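Local coordinates for protein glutamine synthetase (Streptomyces coelicolor, PDB 4BAX) that belongs to the glutamine synthetase family, pairing a beta-Grasp domain with a larger catalytic domain in an assembly of ten chains, at residues 98-103 / 330-335; 117-122 / 152-157; 171-176 / 180-185. One frame throughout, in Å; residues are numbered along the deposited sequence.

Interaction 1. Residues 98-103 / 330-335; sequences AELSER and LVDTCC
Leu-100 reaches across from helix 94-103 to Val-331 and Asp-332, neighbours on helix 323-341. At the root of its side chain, CB lies 4.3 Å from Val-331 CG1, and the same methyl is also 4.0 Å from Leu-100 O. Val-331 brings CG1 there because that branch is anti to its own backbone N (chi1 163°). Leu-100 CG makes no close approach of its own but carries the chain outward to its two methyls, of which CD2 does the touching. This tip meets the Asp-332 side chain near its base, with Leu-100 CD2 3.3 Å from Asp-332 CB, and also comes alongside the carboxylate, 3.5 Å from Asp-332 OD2. No hydrogen bond crosses between the two segments, so the contact rests on van der Waals packing, with the acid at its more open side. Beyond it, Phe-104 and Pro-109 pack on Val-331, while Arg-103 forms a salt bridge with Glu-339, nearer the C-terminal end of helix 323-341. On its inner side, helix 323-341 lies against strand 231-236 through Leu-330 and Cys-334 and against helix 244-253 through Thr-333 and Cys-334, placing helix 94-103 as an outer layer.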
# COMPACT_ATOMS: atom_id res chain seq x y z
N ALA A 98 -26.62 -19.08 45.00
CA ALA A 98 -27.52 -20.23 45.17
C ALA A 98 -28.06 -20.29 46.60
O ALA A 98 -29.23 -20.61 46.80
CB ALA A 98 -26.80 -21.53 44.80
N GLU A 99 -27.23 -19.97 47.60
CA GLU A 99 -27.68 -19.94 49.00
C GLU A 99 -28.72 -18.85 49.23
O GLU A 99 -29.76 -19.12 49.84
CB GLU A 99 -26.48 -19.73 49.96
CG GLU A 99 -25.46 -20.90 50.19
CD GLU A 99 -25.69 -22.19 49.38
OE1 GLU A 99 -26.84 -22.61 49.15
OE2 GLU A 99 -24.69 -22.83 48.98
N LEU A 100 -28.45 -17.65 48.76
CA LEU A 100 -29.40 -16.56 48.95
C LEU A 100 -30.69 -16.71 48.15
O LEU A 100 -31.77 -16.32 48.60
CB LEU A 100 -28.72 -15.24 48.61
CG LEU A 100 -28.14 -14.72 49.93
CD1 LEU A 100 -26.67 -15.13 50.08
CD2 LEU A 100 -28.34 -13.25 50.00
N SER A 101 -30.57 -17.34 46.98
CA SER A 101 -31.69 -17.59 46.11
C SER A 101 -32.68 -18.52 46.81
O SER A 101 -33.88 -18.26 46.84
CB SER A 101 -31.19 -18.23 44.81
OG SER A 101 -32.19 -18.34 43.83
N GLU A 102 -32.16 -19.59 47.41
CA GLU A 102 -32.98 -20.55 48.14
C GLU A 102 -33.59 -19.95 49.41
O GLU A 102 -34.72 -20.24 49.78
CB GLU A 102 -32.16 -21.79 48.50
CG GLU A 102 -32.95 -22.92 49.15
CD GLU A 102 -32.06 -24.11 49.48
OE1 GLU A 102 -31.23 -24.50 48.62
OE2 GLU A 102 -32.18 -24.65 50.61
N ARG A 103 -32.78 -19.14 50.08
CA ARG A 103 -33.18 -18.52 51.32
C ARG A 103 -34.36 -17.58 51.12
O ARG A 103 -35.21 -17.43 52.01
CB ARG A 103 -31.99 -17.77 51.92
CG ARG A 103 -32.41 -16.70 52.89
CD ARG A 103 -32.55 -17.28 54.28
NE ARG A 103 -32.92 -16.27 55.26
CZ ARG A 103 -34.13 -15.74 55.38
NH1 ARG A 103 -35.11 -16.10 54.56
NH2 ARG A 103 -34.36 -14.83 56.31
N LEU A 330 -28.28 -7.62 45.59
CA LEU A 330 -29.60 -7.01 45.55
C LEU A 330 -30.60 -7.85 46.33
O LEU A 330 -31.42 -7.31 47.07
CB LEU A 330 -30.07 -6.82 44.11
CG LEU A 330 -29.45 -5.58 43.48
CD1 LEU A 330 -29.68 -5.53 41.96
CD2 LEU A 330 -29.99 -4.32 44.19
N VAL A 331 -30.53 -9.17 46.18
CA VAL A 331 -31.41 -10.05 46.95
C VAL A 331 -31.11 -9.96 48.44
O VAL A 331 -32.03 -9.83 49.25
CB VAL A 331 -31.26 -11.50 46.50
CG1 VAL A 331 -31.82 -12.44 47.53
CG2 VAL A 331 -31.94 -11.69 45.15
N ASP A 332 -29.84 -9.97 48.81
CA ASP A 332 -29.50 -9.93 50.23
C ASP A 332 -30.04 -8.65 50.82
O ASP A 332 -30.79 -8.67 51.79
CB ASP A 332 -27.98 -10.00 50.45
CG ASP A 332 -27.61 -10.39 51.88
OD1 ASP A 332 -28.36 -10.03 52.81
OD2 ASP A 332 -26.60 -11.08 52.08
N THR A 333 -29.69 -7.53 50.21
CA THR A 333 -30.07 -6.26 50.78
C THR A 333 -31.58 -6.02 50.77
O THR A 333 -32.20 -5.86 51.82
CB THR A 333 -29.31 -5.10 50.08
OG1 THR A 333 -27.89 -5.24 50.29
CG2 THR A 333 -29.80 -3.73 50.57
N CYS A 334 -32.18 -6.09 49.59
CA CYS A 334 -33.58 -5.74 49.44
C CYS A 334 -34.56 -6.72 50.10
O CYS A 334 -35.43 -6.30 50.87
CB CYS A 334 -33.93 -5.57 47.95
SG CYS A 334 -32.99 -4.29 47.11
N CYS A 335 -34.37 -8.01 49.82
CA CYS A 335 -35.28 -9.05 50.32
C CYS A 335 -35.25 -9.15 51.84
O CYS A 335 -36.26 -9.41 52.49
CB CYS A 335 -34.94 -10.42 49.71
SG CYS A 335 -35.34 -10.62 47.97

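Interaction 2. Residues 117-122 / 152-157; sequences YTFFKG and RDVVEA
Tyr-117 meets Val-155 with its phenol oxygen, OH lying 3.5 Å from Val-155 CG2 and a little further from the other methyl. Its CG sits between the backbone N and the carbonyl carbon (chi1 58°), which brings the ring beside Phe-119, and Tyr-117 CD2 stands over one face of that ring, displaced toward the rim. Thr-118 turns the other way, as the alternation of a strand requires, and its hydroxyl pairs with Gln-180 NE2. Phe-119 then supplies the largest part of the contact. Strand 110-121 is a central member of the curved sheet of the catalytic domain, and helix 152-164 lies across the face that carries Tyr-117 and Phe-119; the axes of strand 117-121 and helix 152-157 approach to 10.9 Å, with 128° between their directions. Phe-119 divides its outer rim between two valines: CZ is 3.6 Å from Val-154 CG1, whereas CE2 is 3.6 Å from Val-155 CG2, a methyl at the ring edge and near its plane. Trp-181 meets the same phenyl, and a sodium ion lies about 5 Å from the Val-154 side chain. Helix 152-164 also reaches a second subunit, where Arg-152 and Glu-156 form salt bridges with Glu-209 and Arg-70 of that chain.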
# COMPACT_ATOMS: atom_id res chain seq x y z
N TYR A 117 -21.96 -3.01 25.79
CA TYR A 117 -20.62 -3.36 25.36
C TYR A 117 -20.20 -2.45 24.23
O TYR A 117 -21.06 -1.89 23.54
CB TYR A 117 -20.55 -4.82 24.93
CG TYR A 117 -21.52 -5.16 23.80
CD1 TYR A 117 -22.86 -5.42 24.06
CD2 TYR A 117 -21.09 -5.22 22.48
CE1 TYR A 117 -23.74 -5.72 23.04
CE2 TYR A 117 -21.98 -5.52 21.46
CZ TYR A 117 -23.29 -5.78 21.75
OH TYR A 117 -24.16 -6.08 20.72
N THR A 118 -18.89 -2.37 24.00
CA THR A 118 -18.34 -1.52 22.94
C THR A 118 -17.44 -2.34 22.02
O THR A 118 -16.60 -3.11 22.51
CB THR A 118 -17.55 -0.32 23.55
OG1 THR A 118 -18.31 0.26 24.63
CG2 THR A 118 -17.28 0.75 22.48
N PHE A 119 -17.63 -2.19 20.71
CA PHE A 119 -16.76 -2.85 19.73
C PHE A 119 -15.40 -2.17 19.55
O PHE A 119 -15.31 -0.93 19.48
CB PHE A 119 -17.44 -2.98 18.36
CG PHE A 119 -18.49 -4.03 18.31
CD1 PHE A 119 -18.25 -5.29 18.80
CD2 PHE A 119 -19.77 -3.74 17.81
CE1 PHE A 119 -19.25 -6.26 18.77
CE2 PHE A 119 -20.77 -4.70 17.79
CZ PHE A 119 -20.51 -5.96 18.27
N PHE A 120 -14.37 -2.99 19.38
CA PHE A 120 -13.03 -2.46 19.13
C PHE A 120 -12.41 -3.22 17.97
O PHE A 120 -12.67 -4.41 17.78
CB PHE A 120 -12.14 -2.61 20.37
CG PHE A 120 -12.14 -1.41 21.27
CD1 PHE A 120 -13.27 -1.08 22.02
CD2 PHE A 120 -11.02 -0.58 21.36
CE1 PHE A 120 -13.28 0.05 22.85
CE2 PHE A 120 -11.02 0.55 22.20
CZ PHE A 120 -12.16 0.86 22.94
N LYS A 121 -11.60 -2.53 17.19
CA LYS A 121 -10.75 -3.18 16.21
C LYS A 121 -9.30 -2.87 16.60
O LYS A 121 -8.77 -1.77 16.34
CB LYS A 121 -11.06 -2.68 14.80
CG LYS A 121 -10.10 -3.28 13.80
CD LYS A 121 -10.67 -4.50 13.10
CE LYS A 121 -9.53 -5.41 12.59
NZ LYS A 121 -9.91 -6.37 11.51
N GLY A 122 -8.66 -3.86 17.22
CA GLY A 122 -7.39 -3.66 17.90
C GLY A 122 -7.54 -2.72 19.09
O GLY A 122 -8.48 -2.89 19.89
N ARG A 152 -23.25 -3.67 13.12
CA ARG A 152 -24.59 -4.26 13.12
C ARG A 152 -24.58 -5.69 12.65
O ARG A 152 -25.39 -6.49 13.12
CB ARG A 152 -25.59 -3.43 12.31
CG ARG A 152 -26.99 -3.48 12.90
CD ARG A 152 -28.06 -3.25 11.85
NE ARG A 152 -28.23 -1.82 11.62
CZ ARG A 152 -28.92 -1.01 12.41
NH1 ARG A 152 -29.55 -1.48 13.48
NH2 ARG A 152 -29.02 0.28 12.12
N ASP A 153 -23.70 -6.03 11.72
CA ASP A 153 -23.62 -7.41 11.26
C ASP A 153 -23.25 -8.34 12.45
O ASP A 153 -23.85 -9.41 12.59
CB ASP A 153 -22.65 -7.55 10.09
CG ASP A 153 -21.31 -6.87 10.35
OD1 ASP A 153 -21.22 -6.04 11.29
OD2 ASP A 153 -20.35 -7.15 9.59
N VAL A 154 -22.32 -7.91 13.31
CA VAL A 154 -21.95 -8.68 14.50
C VAL A 154 -23.13 -8.78 15.47
O VAL A 154 -23.45 -9.86 15.98
CB VAL A 154 -20.75 -8.05 15.27
CG1 VAL A 154 -20.26 -9.03 16.36
CG2 VAL A 154 -19.57 -7.71 14.36
N VAL A 155 -23.78 -7.65 15.68
CA VAL A 155 -24.88 -7.57 16.63
C VAL A 155 -26.03 -8.50 16.22
O VAL A 155 -26.61 -9.21 17.06
CB VAL A 155 -25.38 -6.15 16.73
CG1 VAL A 155 -26.64 -6.10 17.58
CG2 VAL A 155 -24.26 -5.26 17.30
N GLU A 156 -26.35 -8.51 14.93
CA GLU A 156 -27.39 -9.37 14.43
C GLU A 156 -27.05 -10.83 14.53
O GLU A 156 -27.91 -11.63 14.92
CB GLU A 156 -27.76 -9.02 12.99
CG GLU A 156 -28.40 -7.66 12.83
CD GLU A 156 -29.90 -7.63 13.19
OE1 GLU A 156 -30.59 -8.69 13.18
OE2 GLU A 156 -30.41 -6.52 13.46
N ALA A 157 -25.80 -11.18 14.25
CA ALA A 157 -25.39 -12.58 14.34
C ALA A 157 -25.50 -13.08 15.79
O ALA A 157 -25.99 -14.20 16.05
CB ALA A 157 -23.98 -12.75 13.82

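Interaction 3. Residues 171-176 / 180-185; sequences GINAEV and QWEFQV
Asn-173 and Glu-182 form an antiparallel hydrogen-bonded pair in which each backbone serves the other: Asn-173 N donates to Glu-182 O at 2.9 Å, and Glu-182 N donates to Asn-173 O at 2.8 Å, the latter nearly head-on to the carbonyl (168°). Further bonds continue the hairpin on both sides, from Gln-184 N to Gly-171 O and from Glu-175 N to Gln-180 O, the last donor standing above the carbonyl plane. The side chains of Asn-173, Glu-182 and Gln-184 share one face. There Gln-184 NE2 donates to Glu-182 OE2 at 2.8 Å, reaching the anti side of the carboxylate, while Asn-173 ND2 gives a bond to Ala-174 O (3.2 Å) from above the carbonyl plane and a weak one to Glu-175 OE2. With Asn-173 CG between its backbone N and carbonyl carbon (chi1 67°), ND2 is turned along its own strand to reach both. Glu-175 OE1 accepts from Val-176 N, and a water 2.8 Å from Glu-175 OE1 also lies close to Gln-180 OE1, bridging the two side chains. Gln-180 NE2 is engaged by Asn-227 O.

The opposite face is apolar. Ala-174 CB lies over the six-membered ring of Trp-181 in a CH-pi contact, 3.8 Å from the centroid and 21° off the normal, and Ile-172 CG2 touches Phe-183 CB at 3.5 Å. Trp-181 NE1 is satisfied by Phe-150 O. Ile-172 carries the sheet on into a second subunit.

Two nearly parallel carboxylates converge on the polar face, with Glu-175 OE2 3.4 Å from Glu-182 OE1, and Glu-116 closes in on the same oxygen of Glu-182. The amide N-H groups reaching them bring no positive charge, so the cluster would probably suit a cation, consistent with the acidic metal-binding region of glutamine synthetase catalytic domains.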
# COMPACT_ATOMS: atom_id res chain seq x y z
N GLY A 171 -34.65 -7.58 24.02
CA GLY A 171 -34.34 -6.57 23.03
C GLY A 171 -32.87 -6.30 22.86
O GLY A 171 -32.03 -6.76 23.65
N ILE A 172 -32.55 -5.58 21.79
CA ILE A 172 -31.22 -5.04 21.57
C ILE A 172 -31.38 -3.63 21.01
O ILE A 172 -32.41 -3.32 20.39
CB ILE A 172 -30.37 -5.91 20.57
CG1 ILE A 172 -31.08 -6.01 19.22
CG2 ILE A 172 -30.13 -7.32 21.11
CD1 ILE A 172 -30.13 -6.06 18.05
N ASN A 173 -30.39 -2.78 21.25
CA ASN A 173 -30.34 -1.47 20.62
C ASN A 173 -28.92 -0.91 20.50
O ASN A 173 -28.00 -1.33 21.22
CB ASN A 173 -31.25 -0.48 21.35
CG ASN A 173 -30.77 -0.17 22.76
OD1 ASN A 173 -31.06 -0.91 23.72
ND2 ASN A 173 -30.01 0.90 22.88
N ALA A 174 -28.75 0.05 19.58
CA ALA A 174 -27.49 0.77 19.44
C ALA A 174 -27.41 1.86 20.51
O ALA A 174 -28.40 2.59 20.73
CB ALA A 174 -27.38 1.37 18.04
N GLU A 175 -26.26 1.99 21.18
CA GLU A 175 -26.12 2.95 22.28
C GLU A 175 -25.53 4.30 21.89
O GLU A 175 -25.27 4.56 20.71
CB GLU A 175 -25.35 2.34 23.45
CG GLU A 175 -26.26 1.67 24.50
CD GLU A 175 -27.19 2.68 25.19
OE1 GLU A 175 -26.73 3.81 25.51
OE2 GLU A 175 -28.37 2.33 25.48
N VAL A 176 -25.37 5.17 22.88
CA VAL A 176 -24.98 6.57 22.68
C VAL A 176 -23.58 6.75 22.05
O VAL A 176 -23.39 7.60 21.18
CB VAL A 176 -25.06 7.36 24.02
CG1 VAL A 176 -24.50 8.79 23.85
CG2 VAL A 176 -26.50 7.38 24.54
N GLN A 180 -21.14 1.25 20.28
CA GLN A 180 -21.64 0.79 21.57
C GLN A 180 -23.05 0.28 21.40
O GLN A 180 -23.89 0.91 20.75
CB GLN A 180 -21.60 1.92 22.60
CG GLN A 180 -21.58 1.47 24.06
CD GLN A 180 -21.39 2.62 25.03
OE1 GLN A 180 -22.25 3.50 25.18
NE2 GLN A 180 -20.24 2.64 25.70
N TRP A 181 -23.30 -0.87 22.04
CA TRP A 181 -24.55 -1.59 21.87
C TRP A 181 -25.05 -2.14 23.20
O TRP A 181 -24.30 -2.20 24.19
CB TRP A 181 -24.36 -2.74 20.88
CG TRP A 181 -24.06 -2.31 19.48
CD1 TRP A 181 -22.84 -2.01 18.96
CD2 TRP A 181 -25.00 -2.13 18.41
NE1 TRP A 181 -22.95 -1.66 17.63
CE2 TRP A 181 -24.27 -1.73 17.28
CE3 TRP A 181 -26.39 -2.27 18.31
CZ2 TRP A 181 -24.88 -1.47 16.05
CZ3 TRP A 181 -26.99 -2.01 17.08
CH2 TRP A 181 -26.24 -1.62 15.97
N GLU A 182 -26.32 -2.53 23.18
CA GLU A 182 -26.97 -3.13 24.34
C GLU A 182 -27.88 -4.28 23.96
O GLU A 182 -28.49 -4.26 22.89
CB GLU A 182 -27.77 -2.08 25.09
CG GLU A 182 -28.33 -2.52 26.42
CD GLU A 182 -29.32 -1.51 26.99
OE1 GLU A 182 -28.87 -0.42 27.43
OE2 GLU A 182 -30.55 -1.79 26.98
N PHE A 183 -27.92 -5.30 24.81
CA PHE A 183 -28.95 -6.33 24.75
C PHE A 183 -29.53 -6.55 26.15
O PHE A 183 -28.84 -6.39 27.15
CB PHE A 183 -28.44 -7.64 24.11
CG PHE A 183 -27.40 -8.38 24.93
CD1 PHE A 183 -27.78 -9.25 25.94
CD2 PHE A 183 -26.05 -8.18 24.70
CE1 PHE A 183 -26.81 -9.92 26.71
CE2 PHE A 183 -25.10 -8.84 25.47
CZ PHE A 183 -25.49 -9.72 26.47
N GLN A 184 -30.82 -6.88 26.22
CA GLN A 184 -31.50 -6.99 27.51
C GLN A 184 -31.85 -8.44 27.79
O GLN A 184 -32.52 -9.09 26.97
CB GLN A 184 -32.75 -6.11 27.52
CG GLN A 184 -32.46 -4.62 27.29
CD GLN A 184 -32.99 -4.15 25.94
OE1 GLN A 184 -34.02 -4.65 25.47
NE2 GLN A 184 -32.29 -3.20 25.31
N VAL A 185 -31.44 -8.94 28.96
CA VAL A 185 -31.75 -10.30 29.36
C VAL A 185 -32.74 -10.28 30.51
O VAL A 185 -32.52 -9.63 31.54
CB VAL A 185 -30.50 -11.07 29.80
CG1 VAL A 185 -30.85 -12.54 30.01
CG2 VAL A 185 -29.41 -10.92 28.78
O HOH W 1 -24.23 4.01 26.65

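Interactions 2 and 3 are buried neighbours, their centres 11 Å apart, and they work on the same sheet: strands 110-121 and 180-188 lie side by side, joined where Tyr-117 O meets Trp-181 N at 2.9 Å. Val-155 serves both, packing on the indole in the hairpin of interaction 3. Interaction 1, about 28 Å and 34 Å from interactions 3 and 2 between centres, lies across the chain's centre and is only partly buried. The chemistry follows the setting: sparse helix-helix packing at the periphery, aromatic-aliphatic packing between sheet and helix, and backbone bonding with a polar, acid-rich face and an apolar face within the sheet. Interactions 2 and 3 also touch a second subunit.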